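Local coordinates for protein putative methylthioribose-1-phosphate isomerase (Pyrococcus horikoshii OT3, PDB 6A34) that probably catalyses the interconversion of methylthioribose-1-phosphate and methylthioribulose-1-phosphate, an isomerisation in the methionine salvage pathway, at residues M54-G58 with A59-G63; V104-F107 with W108-R112. All coordinates share one frame; numbering follows the deposited sequence.

Along the chain, the loop that leaves helix 44-52 turns into helix 59-76, and interaction 1 (54-58 with 59-63) is the local closure at that start. Helix 82-97 follows, and after it interaction 2 (104-107 with 108-112) forms the first turns of helix 104-119. The two are in series, neither nested nor crossed, with centres about 12 Å apart. They meet in space because helices 59-76 and 104-119 pack together: Ala59 O lies 3.2 Å from Asn105 CB, Gly63 O faces Ala109 CB, and Ile62 touches Leu106. The predicted substrate-binding loop is thereby joined to the helical part of the fold.

Interaction 1. Residues M54-G58 with A59-G63; sequences MTVRG and APAIG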
# COMPACT_ATOMS: atom_id res chain seq x y z
N MET A 54 -3.02 -22.14 -9.45
CA MET A 54 -1.94 -21.13 -9.40
C MET A 54 -0.75 -21.62 -8.53
O MET A 54 -0.04 -20.82 -7.86
CB MET A 54 -2.50 -19.78 -8.94
CG MET A 54 -3.60 -19.31 -9.89
SD MET A 54 -4.32 -17.69 -9.55
CE MET A 54 -5.78 -17.74 -10.59
N THR A 55 -0.49 -22.93 -8.58
CA THR A 55 0.76 -23.54 -8.09
C THR A 55 1.94 -22.98 -8.90
O THR A 55 3.02 -22.67 -8.40
CB THR A 55 0.67 -25.08 -8.16
OG1 THR A 55 -0.33 -25.54 -7.24
CG2 THR A 55 1.98 -25.77 -7.86
N VAL A 56 1.69 -22.83 -10.20
CA VAL A 56 2.51 -22.05 -11.08
C VAL A 56 1.74 -20.77 -11.41
O VAL A 56 0.51 -20.79 -11.51
CB VAL A 56 2.87 -22.83 -12.37
CG1 VAL A 56 1.65 -23.40 -13.09
CG2 VAL A 56 3.66 -21.96 -13.32
N ARG A 57 2.49 -19.68 -11.59
CA ARG A 57 1.97 -18.40 -12.07
C ARG A 57 3.06 -17.72 -12.89
O ARG A 57 4.17 -18.24 -12.99
CB ARG A 57 1.52 -17.51 -10.91
CG ARG A 57 2.59 -17.31 -9.85
CD ARG A 57 2.51 -15.91 -9.25
NE ARG A 57 3.05 -14.87 -10.14
CZ ARG A 57 4.31 -14.46 -10.13
NH1 ARG A 57 5.25 -15.25 -9.63
NH2 ARG A 57 4.61 -13.24 -10.57
N GLY A 58 2.72 -16.55 -13.46
CA GLY A 58 3.56 -15.84 -14.41
C GLY A 58 3.35 -16.37 -15.83
O GLY A 58 3.54 -17.58 -16.10
N ALA A 59 3.02 -15.45 -16.75
CA ALA A 59 2.45 -15.79 -18.02
C ALA A 59 3.34 -16.80 -18.75
O ALA A 59 2.86 -17.83 -19.22
CB ALA A 59 2.18 -14.51 -18.81
N PRO A 60 4.66 -16.59 -18.87
CA PRO A 60 5.51 -17.53 -19.61
C PRO A 60 5.72 -18.88 -18.89
O PRO A 60 5.91 -19.91 -19.54
CB PRO A 60 6.85 -16.80 -19.78
CG PRO A 60 6.61 -15.37 -19.26
CD PRO A 60 5.41 -15.45 -18.33
N ALA A 61 5.69 -18.87 -17.55
CA ALA A 61 5.85 -20.09 -16.77
C ALA A 61 4.61 -20.97 -16.93
O ALA A 61 4.69 -22.21 -16.97
CB ALA A 61 6.10 -19.74 -15.34
N ILE A 62 3.44 -20.33 -17.05
CA ILE A 62 2.17 -21.01 -17.26
C ILE A 62 2.16 -21.62 -18.66
O ILE A 62 1.58 -22.68 -18.86
CB ILE A 62 0.99 -20.03 -17.07
CG1 ILE A 62 0.78 -19.70 -15.59
CG2 ILE A 62 -0.29 -20.54 -17.72
CD1 ILE A 62 0.07 -18.37 -15.38
N GLY A 63 2.69 -20.88 -19.63
CA GLY A 63 2.81 -21.35 -20.99
C GLY A 63 3.67 -22.59 -21.06
O GLY A 63 3.28 -23.60 -21.62
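Gly58 O takes two backbone N-H groups of the helix that starts just after it. Ile62 N donates the firm bond to Gly58 O at 2.9 Å, nearly in line with the carbonyl (C=O...N angle 168°), while the one from Ala61 N is weak, bent to 119° at the hydrogen. Gly58 is the N-cap, and its positive phi is easily reached by a residue without a side chain. Pro60 fits the first turn, where its nitrogen, lacking a hydrogen, need not donate; its CD rests 3.4 Å from Gly58 C.

Apolar side chains fold back over this cap. Ile62 has CG1 anti to its own carbonyl carbon (chi1 -74°), which brings CG1 to 3.5 Å from Gly58 O and lays CD1 alongside Arg57 CA at 3.8 Å. A shorter alanine here would probably uncover this side of the Gly58 carbonyl and open a gap beside the Arg57 backbone. Ala61 CB packs 3.4 Å from Arg57 O, and because the side chain ends there, Val56 CG2 can come up against it, 3.9 Å from Ala61 CB. Beta-branched Val56 suits the extended backbone before the cap, and Val17 of strand 17-20 touches both Val56 and Ala61.

Arg57 has its CB directed away from the helix; its guanidinium is held outside the two segments, NH1 by Gln29 OE1 and NH2 by Asn168 OD1. Two bonds of this kind limit its rotation, and its side chain lies near Gln206. Ile62 also touches Arg100. This is a glycine N-cap at a helix start; as Arg57, Gly58, Ala59, Arg100 and Gln206 are predicted to bind substrate, it is consistent with one wall of the sugar-phosphate site of an MtnA-type isomerase.

Interaction 2. Residues V104-F107 with W108-R112; sequences VNLF and WALNR
Trp108 lies back over the preceding turn, and Val104 and Asn105 meet its indole. Val104 CG2, anti to its backbone N, stands 3.6 Å above one face of the Trp108 ring, displaced toward the rim, and lies 3.8 Å from Trp108 CE2. Trp108 has CG anti to its own carbonyl carbon (chi1 -68°), which swings the indole toward the helix start. There Trp108 CZ3 comes to 3.4 Å from Asn105 ND2, with the amide plane turned 48° from the ring. The broad indole thus meets both neighbours, Val104 with its CE2/CZ2 side and Asn105 with CE3 and CZ3.

On another side, Phe107 and Asn111 extend next to each other in one direction, with ring and amide planes only 8° apart. Asn111 OD1 approaches Phe107 CE1 obliquely, and this oxygen is also hydrogen-bonded to Tyr93 OH of helix 82-97, which helps set the amide's rotation. Leu106 and Leu110 likewise lie alongside each other, their CD1 atoms 4.1 Å apart; as branched apolar residues they suit the buried side. Ala109 CB rests 3.3 Å from Asn105 O.

Behind these side chains the backbone holds the spacing: Trp108 N bonds Val104 O at 3.1 Å, Ala109 N bonds Asn105 O at 2.8 Å, and the next two pairs continue the series. Farther out, Leu106 and Leu110 pack on Ala66 of helix 59-76, while Ala109, whose small side chain suits close packing, meets Ile139 of helix 125-157. Arg112, which extends away, forms salt bridges with Glu135 and Glu142 of that same helix. The whole is a regular alpha-helical i to i+4 ladder, with the buried leucines and Ala109 fitting helix 104-119 among its neighbours in the helical part of this MtnA-family fold.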
# COMPACT_ATOMS: atom_id res chain seq x y z
N VAL A 104 -2.67 -15.49 -21.78
CA VAL A 104 -2.45 -15.42 -23.24
C VAL A 104 -1.37 -16.43 -23.68
O VAL A 104 -1.53 -17.05 -24.73
CB VAL A 104 -2.18 -13.98 -23.72
CG1 VAL A 104 -0.83 -13.42 -23.27
CG2 VAL A 104 -2.29 -13.88 -25.23
N ASN A 105 -0.31 -16.61 -22.86
CA ASN A 105 0.87 -17.42 -23.22
C ASN A 105 0.50 -18.90 -23.25
O ASN A 105 1.08 -19.63 -24.03
CB ASN A 105 2.04 -17.25 -22.25
CG ASN A 105 2.81 -15.97 -22.47
OD1 ASN A 105 4.02 -15.99 -22.65
ND2 ASN A 105 2.10 -14.84 -22.47
N LEU A 106 -0.43 -19.29 -22.36
CA LEU A 106 -1.07 -20.60 -22.32
C LEU A 106 -1.56 -20.99 -23.73
O LEU A 106 -1.19 -22.04 -24.25
CB LEU A 106 -2.24 -20.54 -21.34
CG LEU A 106 -3.09 -21.81 -21.24
CD1 LEU A 106 -2.30 -22.94 -20.67
CD2 LEU A 106 -4.31 -21.57 -20.37
N PHE A 107 -2.38 -20.10 -24.32
CA PHE A 107 -2.98 -20.29 -25.61
C PHE A 107 -1.87 -20.33 -26.67
O PHE A 107 -1.84 -21.23 -27.47
CB PHE A 107 -4.01 -19.20 -25.92
CG PHE A 107 -5.02 -19.57 -26.97
CD1 PHE A 107 -4.67 -19.62 -28.32
CD2 PHE A 107 -6.34 -19.86 -26.63
CE1 PHE A 107 -5.60 -19.96 -29.29
CE2 PHE A 107 -7.27 -20.19 -27.61
CZ PHE A 107 -6.90 -20.25 -28.94
N TRP A 108 -0.97 -19.34 -26.68
CA TRP A 108 0.15 -19.36 -27.63
C TRP A 108 0.82 -20.74 -27.59
O TRP A 108 1.06 -21.31 -28.63
CB TRP A 108 1.20 -18.28 -27.38
CG TRP A 108 0.78 -16.86 -27.61
CD1 TRP A 108 -0.23 -16.41 -28.42
CD2 TRP A 108 1.40 -15.69 -27.04
NE1 TRP A 108 -0.29 -15.04 -28.37
CE2 TRP A 108 0.70 -14.57 -27.53
CE3 TRP A 108 2.48 -15.49 -26.15
CZ2 TRP A 108 1.04 -13.27 -27.15
CZ3 TRP A 108 2.80 -14.20 -25.78
CH2 TRP A 108 2.09 -13.11 -26.28
N ALA A 109 1.16 -21.22 -26.39
CA ALA A 109 2.04 -22.36 -26.23
C ALA A 109 1.37 -23.62 -26.78
O ALA A 109 1.99 -24.37 -27.56
CB ALA A 109 2.43 -22.53 -24.79
N LEU A 110 0.12 -23.84 -26.37
CA LEU A 110 -0.64 -24.98 -26.75
C LEU A 110 -0.87 -24.98 -28.25
O LEU A 110 -0.67 -26.00 -28.89
CB LEU A 110 -1.98 -25.01 -26.02
CG LEU A 110 -1.88 -25.30 -24.53
CD1 LEU A 110 -3.26 -25.27 -23.88
CD2 LEU A 110 -1.18 -26.63 -24.28
N ASN A 111 -1.33 -23.85 -28.78
CA ASN A 111 -1.60 -23.71 -30.19
C ASN A 111 -0.35 -23.91 -31.05
O ASN A 111 -0.44 -24.38 -32.18
CB ASN A 111 -2.21 -22.34 -30.52
CG ASN A 111 -3.65 -22.49 -30.90
OD1 ASN A 111 -4.53 -22.55 -30.03
ND2 ASN A 111 -3.89 -22.64 -32.19
N ARG A 112 0.80 -23.45 -30.57
CA ARG A 112 2.08 -23.64 -31.25
C ARG A 112 2.38 -25.15 -31.43
O ARG A 112 2.90 -25.55 -32.46
CB ARG A 112 3.18 -22.99 -30.41
CG ARG A 112 4.58 -23.12 -30.99
CD ARG A 112 5.59 -22.28 -30.21
NE ARG A 112 6.97 -22.61 -30.55
CZ ARG A 112 8.00 -21.91 -30.13
NH1 ARG A 112 7.78 -20.94 -29.26
NH2 ARG A 112 9.22 -22.18 -30.57